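Local coordinates for uncharacterized protein (Eubacterium rectale, PDB 5COZ) that is of unknown function but carries a YycH-like regulatory domain and is probably a lipoprotein held at the cell surface, at residues N14-V19 with I35-N40; I51-S56 with V183-E188; A84-L89 with K251-L256; T235-Q240 with L307-N312. All blocks are in the same frame, centred on the assembly; numbering follows the deposited sequence. Where two conformers were deposited one is given.

Contact 1 of 4, residues N14-V19 with I35-N40; sequences NDYENV and IKCVVN
I35 meets V19 through its outer end: CD1 lies 3.7 Å from V19 CG1, and the two side chains cross at about a right angle. At K36 the main chain makes the contact, since its O receives the CA-H of N14 at a CA–O distance of 3.2 Å. The amine of K36 leads away and forms a salt bridge with D46 in strand 43-50. C37 is central. Its SG sits between the backbone N and the carbonyl carbon (chi1 62°), which turns the sulfur to the helix, 3.7 Å from V19 CG2 and at the edge of the Y16 ring, 81° off the ring normal. V38 points its side chain away, but its backbone is tied by two waters: one links N14 O to V38 N, the other Y16 N to V38 O. V39 closes the row, its CG2 over one face of the Y16 ring, 4.2 Å from the centroid and offset toward the rim. An alanine in place of Y16 would probably leave V39 CG2 without the ring beneath it and C37 SG without its aromatic edge. D15 caps helix 16-22, its OD2 accepting from N18 N at 3.0 Å. With apolar and sulfur contacts inside, the chemistry implies that the helix start is seated on strand 34-40 by side-chain fit, while waters bridge the backbone of N14 and Y16 to V38.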
loop_
_atom_site.group_PDB
_atom_site.type_symbol
_atom_site.label_atom_id
_atom_site.label_comp_id
_atom_site.label_asym_id
_atom_site.label_seq_id
_atom_site.Cartn_x
_atom_site.Cartn_y
_atom_site.Cartn_z
ATOM N N ASN A 14 19.167 20.462 -6.956
ATOM C CA ASN A 14 18.303 20.012 -8.045
ATOM C C ASN A 14 19.089 19.570 -9.305
ATOM O O ASN A 14 18.473 19.388 -10.341
ATOM C CB ASN A 14 17.274 21.101 -8.388
ATOM C CG ASN A 14 16.378 21.467 -7.227
ATOM O OD1 ASN A 14 15.496 20.699 -6.813
ATOM N ND2 ASN A 14 16.596 22.648 -6.663
ATOM N N ASP A 15 20.416 19.354 -9.228
ATOM C CA ASP A 15 21.189 18.841 -10.387
ATOM C C ASP A 15 21.139 17.299 -10.342
ATOM O O ASP A 15 21.266 16.738 -9.256
ATOM C CB ASP A 15 22.625 19.383 -10.374
ATOM C CG ASP A 15 23.578 18.640 -11.283
ATOM O OD1 ASP A 15 23.636 18.975 -12.483
ATOM O OD2 ASP A 15 24.293 17.745 -10.783
ATOM N N TYR A 16 20.964 16.622 -11.496
ATOM C CA TYR A 16 20.827 15.147 -11.529
ATOM C C TYR A 16 22.060 14.402 -10.963
ATOM O O TYR A 16 21.888 13.487 -10.154
ATOM C CB TYR A 16 20.463 14.640 -12.939
ATOM C CG TYR A 16 20.472 13.129 -13.094
ATOM C CD1 TYR A 16 19.650 12.320 -12.312
ATOM C CD2 TYR A 16 21.267 12.515 -14.053
ATOM C CE1 TYR A 16 19.654 10.931 -12.454
ATOM C CE2 TYR A 16 21.278 11.132 -14.209
ATOM C CZ TYR A 16 20.473 10.342 -13.404
ATOM O OH TYR A 16 20.486 8.978 -13.577
ATOM N N GLU A 17 23.282 14.795 -11.339
ATOM C CA GLU A 17 24.470 14.128 -10.805
ATOM C C GLU A 17 24.605 14.323 -9.295
ATOM O O GLU A 17 25.021 13.394 -8.608
ATOM C CB GLU A 17 25.736 14.624 -11.524
ATOM C CG GLU A 17 25.915 14.012 -12.907
ATOM C CD GLU A 17 26.022 12.496 -12.995
ATOM O OE1 GLU A 17 26.694 11.880 -12.131
ATOM O OE2 GLU A 17 25.444 11.926 -13.948
ATOM N N ASN A 18 24.221 15.500 -8.768
ATOM C CA ASN A 18 24.236 15.767 -7.324
ATOM C C ASN A 18 23.188 14.902 -6.619
ATOM O O ASN A 18 23.423 14.398 -5.507
ATOM C CB ASN A 18 23.980 17.249 -7.033
ATOM C CG ASN A 18 25.197 18.114 -7.230
ATOM O OD1 ASN A 18 26.336 17.636 -7.282
ATOM N ND2 ASN A 18 24.976 19.407 -7.364
ATOM N N VAL A 19 22.037 14.722 -7.283
ATOM C CA VAL A 19 20.971 13.880 -6.738
ATOM C C VAL A 19 21.486 12.433 -6.649
ATOM O O VAL A 19 21.302 11.774 -5.613
ATOM C CB VAL A 19 19.664 14.003 -7.572
ATOM C CG1 VAL A 19 18.714 12.833 -7.315
ATOM C CG2 VAL A 19 18.963 15.338 -7.298
ATOM N N ILE A 35 13.728 13.854 -3.391
ATOM C CA ILE A 35 14.700 14.334 -4.384
ATOM C C ILE A 35 13.934 14.999 -5.522
ATOM O O ILE A 35 12.808 14.602 -5.827
ATOM C CB ILE A 35 15.622 13.207 -4.919
ATOM C CG1 ILE A 35 14.798 12.059 -5.568
ATOM C CG2 ILE A 35 16.546 12.675 -3.810
ATOM C CD1 ILE A 35 15.613 11.030 -6.342
ATOM N N LYS A 36 14.548 15.989 -6.177
ATOM C CA LYS A 36 13.898 16.657 -7.298
ATOM C C LYS A 36 14.974 17.154 -8.262
ATOM O O LYS A 36 15.917 17.822 -7.842
ATOM C CB LYS A 36 13.003 17.821 -6.820
ATOM C CG LYS A 36 12.232 18.469 -7.975
ATOM C CD LYS A 36 11.215 19.511 -7.483
ATOM C CE LYS A 36 10.482 20.224 -8.606
ATOM N NZ LYS A 36 9.456 19.362 -9.261
ATOM N N CYS A 37 14.865 16.786 -9.529
ATOM C CA CYS A 37 15.796 17.235 -10.565
ATOM C C CYS A 37 15.240 16.922 -11.940
ATOM O O CYS A 37 14.443 15.997 -12.105
ATOM C CB CYS A 37 17.174 16.603 -10.396
ATOM S SG CYS A 37 17.176 14.803 -10.535
ATOM N N VAL A 38 15.709 17.657 -12.925
ATOM C CA VAL A 38 15.389 17.409 -14.312
ATOM C C VAL A 38 16.497 16.543 -14.895
ATOM O O VAL A 38 17.672 16.821 -14.659
ATOM C CB VAL A 38 15.274 18.767 -15.055
ATOM C CG1 VAL A 38 15.355 18.589 -16.570
ATOM C CG2 VAL A 38 13.999 19.490 -14.651
ATOM N N VAL A 39 16.147 15.494 -15.633
ATOM C CA VAL A 39 17.156 14.700 -16.332
ATOM C C VAL A 39 17.294 15.260 -17.744
ATOM O O VAL A 39 18.400 15.576 -18.183
ATOM C CB VAL A 39 16.850 13.193 -16.329
ATOM C CG1 VAL A 39 17.889 12.432 -17.138
ATOM C CG2 VAL A 39 16.772 12.674 -14.897
ATOM N N ASN A 40 16.164 15.403 -18.460
ATOM C CA ASN A 40 16.151 16.020 -19.783
ATOM C C ASN A 40 14.740 16.580 -19.998
ATOM O O ASN A 40 13.907 16.454 -19.077
ATOM C CB ASN A 40 16.624 15.057 -20.873
ATOM C CG ASN A 40 15.791 13.817 -21.037
ATOM O OD1 ASN A 40 14.557 13.856 -21.045
ATOM N ND2 ASN A 40 16.445 12.691 -21.249
HETATM O O HOH W 1 17.009 20.132 -12.316
HETATM O O HOH W 2 19.994 17.884 -13.894
#

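Contact 2 of 4, residues I51-S56 with V183-E188; sequences IWDATS and VCEKNE
The turn carrying W52 and D53 is a type II' beta turn from I51 to A54, and it meets the irregular segment 183-188 with the CA atoms of D53 and C184 6.2 Å apart. D53 OD2 accepts from E185 N at 2.9 Å through its syn lone pair, with an N-H...O angle of 153°. The other oxygen, OD1, accepts a hydrogen bond from a water whose oxygen in turn accepts from K186 N, so one carboxylate serves two successive backbone amides. A lysine in place of D53 would probably leave E185 N without its acceptor and the water without its anchoring oxygen. D53 OD1 also lies 4.4 Å from E185 OE2, a like-charge approach that may slightly raise the proton affinity of either acid. W52 lies beside C184, whose SG is 3.8 Å from W52 CB and oblique to the five-membered ring. At the far rim, W52 CZ3 comes within 4.0 Å of K186 CB, while K186 NZ hydrogen-bonds to N50 OD1 and forms a salt bridge with E48. W52 NE1 hydrogen-bonds to S302 OG. This is a loop-to-loop junction between the two sheets: a beta turn of the mixed sheet meets the segment entering antiparallel strand 188-192.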
loop_
_atom_site.group_PDB
_atom_site.type_symbol
_atom_site.label_atom_id
_atom_site.label_comp_id
_atom_site.label_asym_id
_atom_site.label_seq_id
_atom_site.Cartn_x
_atom_site.Cartn_y
_atom_site.Cartn_z
ATOM N N ILE A 51 12.979 4.320 2.719
ATOM C CA ILE A 51 13.747 3.183 3.243
ATOM C C ILE A 51 13.092 2.710 4.553
ATOM O O ILE A 51 13.593 1.798 5.210
ATOM C CB ILE A 51 15.282 3.418 3.343
ATOM C CG1 ILE A 51 15.667 4.663 4.165
ATOM C CG2 ILE A 51 15.836 3.518 1.920
ATOM C CD1 ILE A 51 15.691 4.429 5.686
ATOM N N TRP A 52 11.976 3.363 4.938
ATOM C CA TRP A 52 11.097 2.891 6.015
ATOM C C TRP A 52 11.900 2.753 7.307
ATOM O O TRP A 52 12.627 3.689 7.646
ATOM C CB TRP A 52 10.392 1.587 5.559
ATOM C CG TRP A 52 9.731 1.749 4.213
ATOM C CD1 TRP A 52 10.216 1.336 3.000
ATOM C CD2 TRP A 52 8.467 2.380 3.948
ATOM N NE1 TRP A 52 9.324 1.666 1.993
ATOM C CE2 TRP A 52 8.251 2.323 2.549
ATOM C CE3 TRP A 52 7.535 3.065 4.749
ATOM C CZ2 TRP A 52 7.113 2.875 1.944
ATOM C CZ3 TRP A 52 6.395 3.592 4.153
ATOM C CH2 TRP A 52 6.211 3.529 2.765
ATOM N N ASP A 53 11.795 1.614 8.014
ATOM C CA ASP A 53 12.497 1.468 9.276
ATOM C C ASP A 53 13.729 0.563 9.149
ATOM O O ASP A 53 14.221 0.040 10.157
ATOM C CB ASP A 53 11.520 0.930 10.341
ATOM C CG ASP A 53 10.329 1.848 10.574
ATOM O OD1 ASP A 53 10.467 3.066 10.369
ATOM O OD2 ASP A 53 9.265 1.348 10.954
ATOM N N ALA A 54 14.296 0.451 7.923
ATOM C CA ALA A 54 15.505 -0.344 7.735
ATOM C C ALA A 54 16.668 0.260 8.522
ATOM O O ALA A 54 16.825 1.482 8.516
ATOM C CB ALA A 54 15.860 -0.378 6.255
ATOM N N THR A 55 17.439 -0.581 9.229
ATOM C CA THR A 55 18.501 -0.050 10.079
ATOM C C THR A 55 19.855 -0.054 9.391
ATOM O O THR A 55 20.802 0.547 9.906
ATOM C CB THR A 55 18.594 -0.827 11.395
ATOM O OG1 THR A 55 18.841 -2.196 11.103
ATOM C CG2 THR A 55 17.337 -0.697 12.252
ATOM N N SER A 56 19.958 -0.716 8.230
ATOM C CA SER A 56 21.205 -0.760 7.488
ATOM C C SER A 56 20.947 -1.308 6.113
ATOM O O SER A 56 19.814 -1.682 5.792
ATOM C CB SER A 56 22.252 -1.607 8.212
ATOM O OG SER A 56 22.012 -2.982 7.999
ATOM N N VAL A 183 3.767 -2.556 11.770
ATOM C CA VAL A 183 3.738 -1.719 10.582
ATOM C C VAL A 183 4.916 -0.745 10.620
ATOM O O VAL A 183 5.434 -0.446 11.708
ATOM C CB VAL A 183 2.389 -0.941 10.426
ATOM C CG1 VAL A 183 1.202 -1.897 10.225
ATOM C CG2 VAL A 183 2.137 0.010 11.604
ATOM N N CYS A 184 5.285 -0.204 9.456
ATOM C CA CYS A 184 6.312 0.854 9.444
ATOM C C CYS A 184 5.850 2.071 10.234
ATOM O O CYS A 184 4.647 2.375 10.288
ATOM C CB CYS A 184 6.653 1.276 8.020
ATOM S SG CYS A 184 7.272 -0.067 6.994
ATOM N N GLU A 185 6.813 2.847 10.754
ATOM C CA GLU A 185 6.485 4.083 11.437
ATOM C C GLU A 185 5.826 5.070 10.478
ATOM O O GLU A 185 4.885 5.760 10.884
ATOM C CB GLU A 185 7.742 4.706 12.059
ATOM C CG GLU A 185 8.330 3.839 13.154
ATOM C CD GLU A 185 9.463 4.428 13.978
ATOM O OE1 GLU A 185 9.675 5.664 13.934
ATOM O OE2 GLU A 185 10.119 3.645 14.702
ATOM N N LYS A 186 6.270 5.121 9.208
ATOM C CA LYS A 186 5.675 6.008 8.225
ATOM C C LYS A 186 4.369 5.423 7.687
ATOM O O LYS A 186 4.305 4.272 7.258
ATOM C CB LYS A 186 6.640 6.286 7.060
ATOM C CG LYS A 186 6.010 7.158 5.958
ATOM C CD LYS A 186 6.970 7.466 4.841
ATOM C CE LYS A 186 6.262 8.242 3.741
ATOM N NZ LYS A 186 7.269 8.824 2.773
ATOM N N ASN A 187 3.324 6.242 7.722
ATOM C CA ASN A 187 2.056 5.903 7.101
ATOM C C ASN A 187 1.713 7.049 6.139
ATOM O O ASN A 187 2.402 8.086 6.112
ATOM C CB ASN A 187 0.960 5.644 8.145
ATOM C CG ASN A 187 0.886 6.691 9.190
ATOM O OD1 ASN A 187 0.545 7.826 8.894
ATOM N ND2 ASN A 187 1.282 6.347 10.423
ATOM N N GLU A 188 0.740 6.818 5.286
ATOM C CA GLU A 188 0.261 7.814 4.341
ATOM C C GLU A 188 -1.147 8.200 4.748
ATOM O O GLU A 188 -1.945 7.337 5.113
ATOM C CB GLU A 188 0.261 7.265 2.903
ATOM C CG GLU A 188 1.666 6.995 2.392
ATOM C CD GLU A 188 1.711 6.255 1.071
ATOM O OE1 GLU A 188 0.653 5.772 0.597
ATOM O OE2 GLU A 188 2.833 6.128 0.525
HETATM O O HOH W 3 8.864 4.117 8.278
#

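Contact 3 of 4, residues A84-L89 with K251-L256; sequences AKAINL and KGISFL
A86 and I87, in the last turn of helix 73-87, face I253 and L256 on strand 252-258, a helix-on-sheet packing against the large antiparallel sheet. The methyl of A86 meets L256 CD2 at 3.7 Å. I253 approaches the helix with its beta carbon, while the end of its side chain leads away toward I246 and M248 in strand 244-249. In the conformer described, A86 and I87 both lie near I253 CG2, which is 4.3 Å from A86 CB and 4.2 Å from I87 CG2. I87 itself turns its end from the strand and touches A127 of strand 125-128, which pairs with 252-258. Just beyond, N88 leaves the helix with positive phi in a Schellman motif, where L89 N reaches back to A84 O at 2.9 Å and N88 N to K85 O at 3.3 Å. The neighbouring strand residues S254 and F255 both face A247, a classic beta bulge. Polar linkage between the segments runs through a water that accepts from I253 N at 2.9 Å and donates only weakly to A86 O, the same carbonyl oxygen that lies 3.2 Å from I253 CB.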
loop_
_atom_site.group_PDB
_atom_site.type_symbol
_atom_site.label_atom_id
_atom_site.label_comp_id
_atom_site.label_asym_id
_atom_site.label_seq_id
_atom_site.Cartn_x
_atom_site.Cartn_y
_atom_site.Cartn_z
ATOM N N ALA A 84 -14.625 -5.705 15.570
ATOM C CA ALA A 84 -15.893 -5.219 16.100
ATOM C C ALA A 84 -15.658 -4.069 17.091
ATOM O O ALA A 84 -16.434 -3.116 17.074
ATOM C CB ALA A 84 -16.656 -6.366 16.784
ATOM N N LYS A 85 -14.579 -4.139 17.907
ATOM C CA LYS A 85 -14.247 -3.047 18.845
ATOM C C LYS A 85 -13.929 -1.768 18.045
ATOM O O LYS A 85 -14.456 -0.687 18.329
ATOM C CB LYS A 85 -13.057 -3.445 19.738
ATOM C CG LYS A 85 -12.702 -2.394 20.800
ATOM C CD LYS A 85 -11.285 -2.583 21.316
ATOM C CE LYS A 85 -10.836 -1.493 22.269
ATOM N NZ LYS A 85 -10.535 -0.217 21.566
ATOM N N ALA A 86 -13.111 -1.922 16.991
ATOM C CA ALA A 86 -12.701 -0.793 16.152
ATOM C C ALA A 86 -13.890 -0.040 15.530
ATOM O O ALA A 86 -13.924 1.192 15.610
ATOM C CB ALA A 86 -11.775 -1.296 15.056
ATOM N N ILE A 87 -14.871 -0.741 14.921
ATOM C CA ILE A 87 -15.990 -0.068 14.253
ATOM C C ILE A 87 -17.213 0.106 15.177
ATOM O O ILE A 87 -18.256 0.556 14.706
ATOM C CB ILE A 87 -16.399 -0.754 12.916
ATOM C CG1 ILE A 87 -16.945 -2.200 13.135
ATOM C CG2 ILE A 87 -15.240 -0.709 11.904
ATOM C CD1 ILE A 87 -17.778 -2.731 11.970
ATOM N N ASN A 88 -17.088 -0.283 16.455
ATOM C CA ASN A 88 -18.159 -0.191 17.477
ATOM C C ASN A 88 -19.391 -0.991 17.030
ATOM O O ASN A 88 -20.532 -0.523 17.123
ATOM C CB ASN A 88 -18.516 1.288 17.798
ATOM C CG ASN A 88 -19.197 1.449 19.136
ATOM O OD1 ASN A 88 -18.855 0.787 20.126
ATOM N ND2 ASN A 88 -20.184 2.326 19.191
ATOM N N LEU A 89 -19.143 -2.212 16.509
ATOM C CA LEU A 89 -20.228 -3.071 16.042
ATOM C C LEU A 89 -21.055 -3.574 17.229
ATOM O O LEU A 89 -20.483 -3.938 18.255
ATOM C CB LEU A 89 -19.630 -4.257 15.264
ATOM C CG LEU A 89 -20.617 -5.254 14.678
ATOM C CD1 LEU A 89 -21.058 -4.825 13.296
ATOM C CD2 LEU A 89 -19.975 -6.639 14.565
ATOM N N LYS A 251 -17.627 9.665 13.780
ATOM C CA LYS A 251 -18.176 8.580 14.614
ATOM C C LYS A 251 -17.086 7.590 15.061
ATOM O O LYS A 251 -17.364 6.708 15.883
ATOM C CB LYS A 251 -19.305 7.858 13.874
ATOM C CG LYS A 251 -20.562 8.728 13.733
ATOM C CD LYS A 251 -21.673 8.007 12.992
ATOM C CE LYS A 251 -22.412 8.907 12.041
ATOM N NZ LYS A 251 -23.461 8.165 11.291
ATOM N N GLY A 252 -15.853 7.765 14.570
ATOM C CA GLY A 252 -14.741 6.878 14.905
ATOM C C GLY A 252 -14.309 6.081 13.686
ATOM O O GLY A 252 -14.602 6.484 12.549
ATOM N N ILE A 253 -13.620 4.939 13.889
ATOM C CA ILE A 253 -13.175 4.087 12.794
ATOM C C ILE A 253 -14.393 3.677 11.966
ATOM O O ILE A 253 -15.394 3.243 12.535
ATOM C CB ILE A 253 -12.393 2.848 13.327
ATOM C CG1 ILE A 253 -11.219 3.253 14.274
ATOM C CG2 ILE A 253 -11.932 1.898 12.194
ATOM C CD1 ILE A 253 -10.092 4.030 13.657
ATOM N N SER A 254 -14.311 3.810 10.648
ATOM C CA SER A 254 -15.427 3.479 9.774
ATOM C C SER A 254 -15.087 2.415 8.730
ATOM O O SER A 254 -15.986 1.927 8.058
ATOM C CB SER A 254 -15.867 4.757 9.057
ATOM O OG SER A 254 -14.776 5.219 8.267
ATOM N N PHE A 255 -13.802 2.072 8.564
ATOM C CA PHE A 255 -13.367 1.131 7.540
ATOM C C PHE A 255 -12.011 0.600 7.923
ATOM O O PHE A 255 -11.126 1.384 8.267
ATOM C CB PHE A 255 -13.308 1.872 6.180
ATOM C CG PHE A 255 -12.975 1.025 4.981
ATOM C CD1 PHE A 255 -11.653 0.765 4.640
ATOM C CD2 PHE A 255 -13.980 0.549 4.150
ATOM C CE1 PHE A 255 -11.343 0.006 3.506
ATOM C CE2 PHE A 255 -13.664 -0.193 3.004
ATOM C CZ PHE A 255 -12.351 -0.436 2.683
ATOM N N LEU A 256 -11.846 -0.737 7.913
ATOM C CA LEU A 256 -10.607 -1.352 8.313
ATOM C C LEU A 256 -10.397 -2.537 7.403
ATOM O O LEU A 256 -11.181 -3.490 7.453
ATOM C CB LEU A 256 -10.711 -1.760 9.804
ATOM C CG LEU A 256 -9.449 -2.097 10.566
ATOM C CD1 LEU A 256 -8.459 -1.051 10.448
ATOM C CD2 LEU A 256 -9.755 -2.215 12.049
HETATM O O HOH W 4 -13.210 4.304 16.685
#

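Contact 4 of 4, residues T235-Q240 with L307-N312; sequences TGYANQ and LFADKN
T235 O, at the end of helix 232-235, accepts from A309 N at 2.8 Å, with an N-H...O angle of 162° and a C=O...N angle of 173°. The same oxygen receives a second, softer contact from the CA-H of F308, at a CA–O distance of 3.3 Å, so two successive strand residues grip it. Beside it, T235 CB comes to 3.4 Å from L307 O. T235 OG1, lying between the backbone N and the carbonyl carbon (chi1 68°), accepts from Y237 N at 3.3 Å, an ST turn, and also hydrogen-bonds to N231 O. G236, with positive phi, takes the chain out of the helix, and a side chain there would come tight against A309 CB. The contact thus sets a helix end and its following turn against the 307-309 part of strand 295-311, a member of the mixed sheet. Y237 lays its ring against the same residues. Its CE1 meets L307 O in the ring plane at 3.6 Å, its OH lies 3.6 Å from L307 CB, and the two side chains cross obliquely. Over one ring face sits N239 CB, offset toward the rim, and Y315 of strand 314-330 meets the ring edge-to-face. A water donates to L307 O at 2.9 Å and has a weak link to Y237 OH. A309 CB comes to 4.2 Å from Y237 CD1.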
loop_
_atom_site.group_PDB
_atom_site.type_symbol
_atom_site.label_atom_id
_atom_site.label_comp_id
_atom_site.label_asym_id
_atom_site.label_seq_id
_atom_site.Cartn_x
_atom_site.Cartn_y
_atom_site.Cartn_z
ATOM N N THR A 235 5.624 -12.642 -9.276
ATOM C CA THR A 235 5.539 -13.176 -7.895
ATOM C C THR A 235 5.095 -14.621 -7.810
ATOM O O THR A 235 5.279 -15.248 -6.763
ATOM C CB THR A 235 4.558 -12.341 -7.067
ATOM O OG1 THR A 235 3.242 -12.573 -7.605
ATOM C CG2 THR A 235 4.873 -10.829 -7.104
ATOM N N GLY A 236 4.451 -15.111 -8.864
ATOM C CA GLY A 236 3.974 -16.485 -8.861
ATOM C C GLY A 236 2.572 -16.649 -8.300
ATOM O O GLY A 236 2.082 -17.767 -8.237
ATOM N N TYR A 237 1.927 -15.559 -7.836
ATOM C CA TYR A 237 0.577 -15.676 -7.287
ATOM C C TYR A 237 -0.139 -14.344 -7.470
ATOM O O TYR A 237 0.473 -13.394 -8.007
ATOM C CB TYR A 237 0.634 -16.090 -5.797
ATOM C CG TYR A 237 1.090 -14.996 -4.844
ATOM C CD1 TYR A 237 2.422 -14.591 -4.798
ATOM C CD2 TYR A 237 0.192 -14.386 -3.970
ATOM C CE1 TYR A 237 2.843 -13.573 -3.944
ATOM C CE2 TYR A 237 0.608 -13.381 -3.088
ATOM C CZ TYR A 237 1.930 -12.979 -3.085
ATOM O OH TYR A 237 2.348 -11.968 -2.254
ATOM N N ALA A 238 -1.445 -14.281 -7.134
ATOM C CA ALA A 238 -2.195 -13.040 -7.264
ATOM C C ALA A 238 -1.845 -12.120 -6.098
ATOM O O ALA A 238 -2.605 -12.002 -5.125
ATOM C CB ALA A 238 -3.693 -13.333 -7.319
ATOM N N ASN A 239 -0.649 -11.492 -6.172
ATOM C CA ASN A 239 -0.203 -10.597 -5.102
ATOM C C ASN A 239 -1.033 -9.319 -5.141
ATOM O O ASN A 239 -1.740 -9.033 -6.122
ATOM C CB ASN A 239 1.293 -10.281 -5.242
ATOM C CG ASN A 239 1.612 -9.581 -6.541
ATOM O OD1 ASN A 239 1.510 -10.181 -7.631
ATOM N ND2 ASN A 239 1.896 -8.289 -6.474
ATOM N N GLN A 240 -1.011 -8.594 -4.042
ATOM C CA GLN A 240 -1.724 -7.328 -3.992
ATOM C C GLN A 240 -0.928 -6.337 -3.202
ATOM O O GLN A 240 0.008 -6.706 -2.483
ATOM C CB GLN A 240 -3.125 -7.485 -3.403
ATOM C CG GLN A 240 -3.111 -7.863 -1.965
ATOM C CD GLN A 240 -4.459 -8.405 -1.565
ATOM O OE1 GLN A 240 -4.768 -9.583 -1.794
ATOM N NE2 GLN A 240 -5.266 -7.563 -0.923
ATOM N N LEU A 307 7.298 -10.898 -2.085
ATOM C CA LEU A 307 7.035 -12.305 -1.859
ATOM C C LEU A 307 6.932 -13.061 -3.154
ATOM O O LEU A 307 6.290 -12.599 -4.111
ATOM C CB LEU A 307 5.765 -12.502 -1.088
ATOM C CG LEU A 307 5.741 -11.939 0.310
ATOM C CD1 LEU A 307 4.710 -12.569 1.002
ATOM C CD2 LEU A 307 6.960 -12.315 1.105
ATOM N N PHE A 308 7.576 -14.247 -3.178
ATOM C CA PHE A 308 7.556 -15.103 -4.357
ATOM C C PHE A 308 7.000 -16.440 -3.941
ATOM O O PHE A 308 7.573 -17.097 -3.050
ATOM C CB PHE A 308 8.978 -15.245 -4.941
ATOM C CG PHE A 308 9.609 -13.943 -5.364
ATOM C CD1 PHE A 308 9.386 -13.424 -6.638
ATOM C CD2 PHE A 308 10.368 -13.193 -4.468
ATOM C CE1 PHE A 308 9.972 -12.224 -7.032
ATOM C CE2 PHE A 308 10.948 -11.997 -4.858
ATOM C CZ PHE A 308 10.760 -11.526 -6.143
ATOM N N ALA A 309 5.900 -16.867 -4.572
ATOM C CA ALA A 309 5.307 -18.158 -4.203
ATOM C C ALA A 309 6.327 -19.290 -4.294
ATOM O O ALA A 309 7.141 -19.338 -5.221
ATOM C CB ALA A 309 4.104 -18.450 -5.088
ATOM N N ASP A 310 6.334 -20.165 -3.273
ATOM C CA ASP A 310 7.279 -21.265 -3.250
ATOM C C ASP A 310 6.502 -22.567 -3.385
ATOM O O ASP A 310 6.437 -23.116 -4.484
ATOM C CB ASP A 310 8.155 -21.205 -1.973
ATOM C CG ASP A 310 9.213 -22.298 -1.832
ATOM O OD1 ASP A 310 9.484 -23.005 -2.836
ATOM O OD2 ASP A 310 9.797 -22.405 -0.746
ATOM N N LYS A 311 5.897 -23.050 -2.290
ATOM C CA LYS A 311 5.092 -24.280 -2.226
ATOM C C LYS A 311 4.343 -24.292 -0.925
ATOM O O LYS A 311 4.795 -23.674 0.030
ATOM C CB LYS A 311 5.977 -25.549 -2.353
ATOM C CG LYS A 311 7.020 -25.718 -1.254
ATOM C CD LYS A 311 7.699 -27.094 -1.313
ATOM C CE LYS A 311 8.986 -27.086 -2.102
ATOM N NZ LYS A 311 9.683 -28.398 -2.028
ATOM N N ASN A 312 3.258 -25.068 -0.796
ATOM C CA ASN A 312 2.535 -25.285 0.476
ATOM C C ASN A 312 2.341 -24.010 1.364
ATOM O O ASN A 312 2.635 -24.028 2.563
ATOM C CB ASN A 312 3.255 -26.374 1.293
ATOM C CG ASN A 312 3.463 -27.668 0.541
ATOM O OD1 ASN A 312 2.544 -28.215 -0.079
ATOM N ND2 ASN A 312 4.685 -28.172 0.561
HETATM O O HOH W 5 4.870 -10.109 -3.747
#

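Overall arrangement
Contacts 1 and 4 both reach the seven-stranded mixed sheet, through strands 34-40 and 295-311, yet their centres are 36 Å apart. Contact 3 belongs to the nine-stranded antiparallel sheet; it lies 44 Å from contact 1, centre to centre, on the opposite side of the chain's centre. Contact 2, about 13 Å from that centre, brings a loop of the mixed sheet against the segment entering the antiparallel sheet, and its nearest atoms are about 10 Å from those of both contact 1 and contact 3. Along the chain, contact 3 alternates its segments with those of contacts 2 and 4. The bound sodium ion, at Q208 and D210, is about 14 Å from the S254 side chain of contact 3.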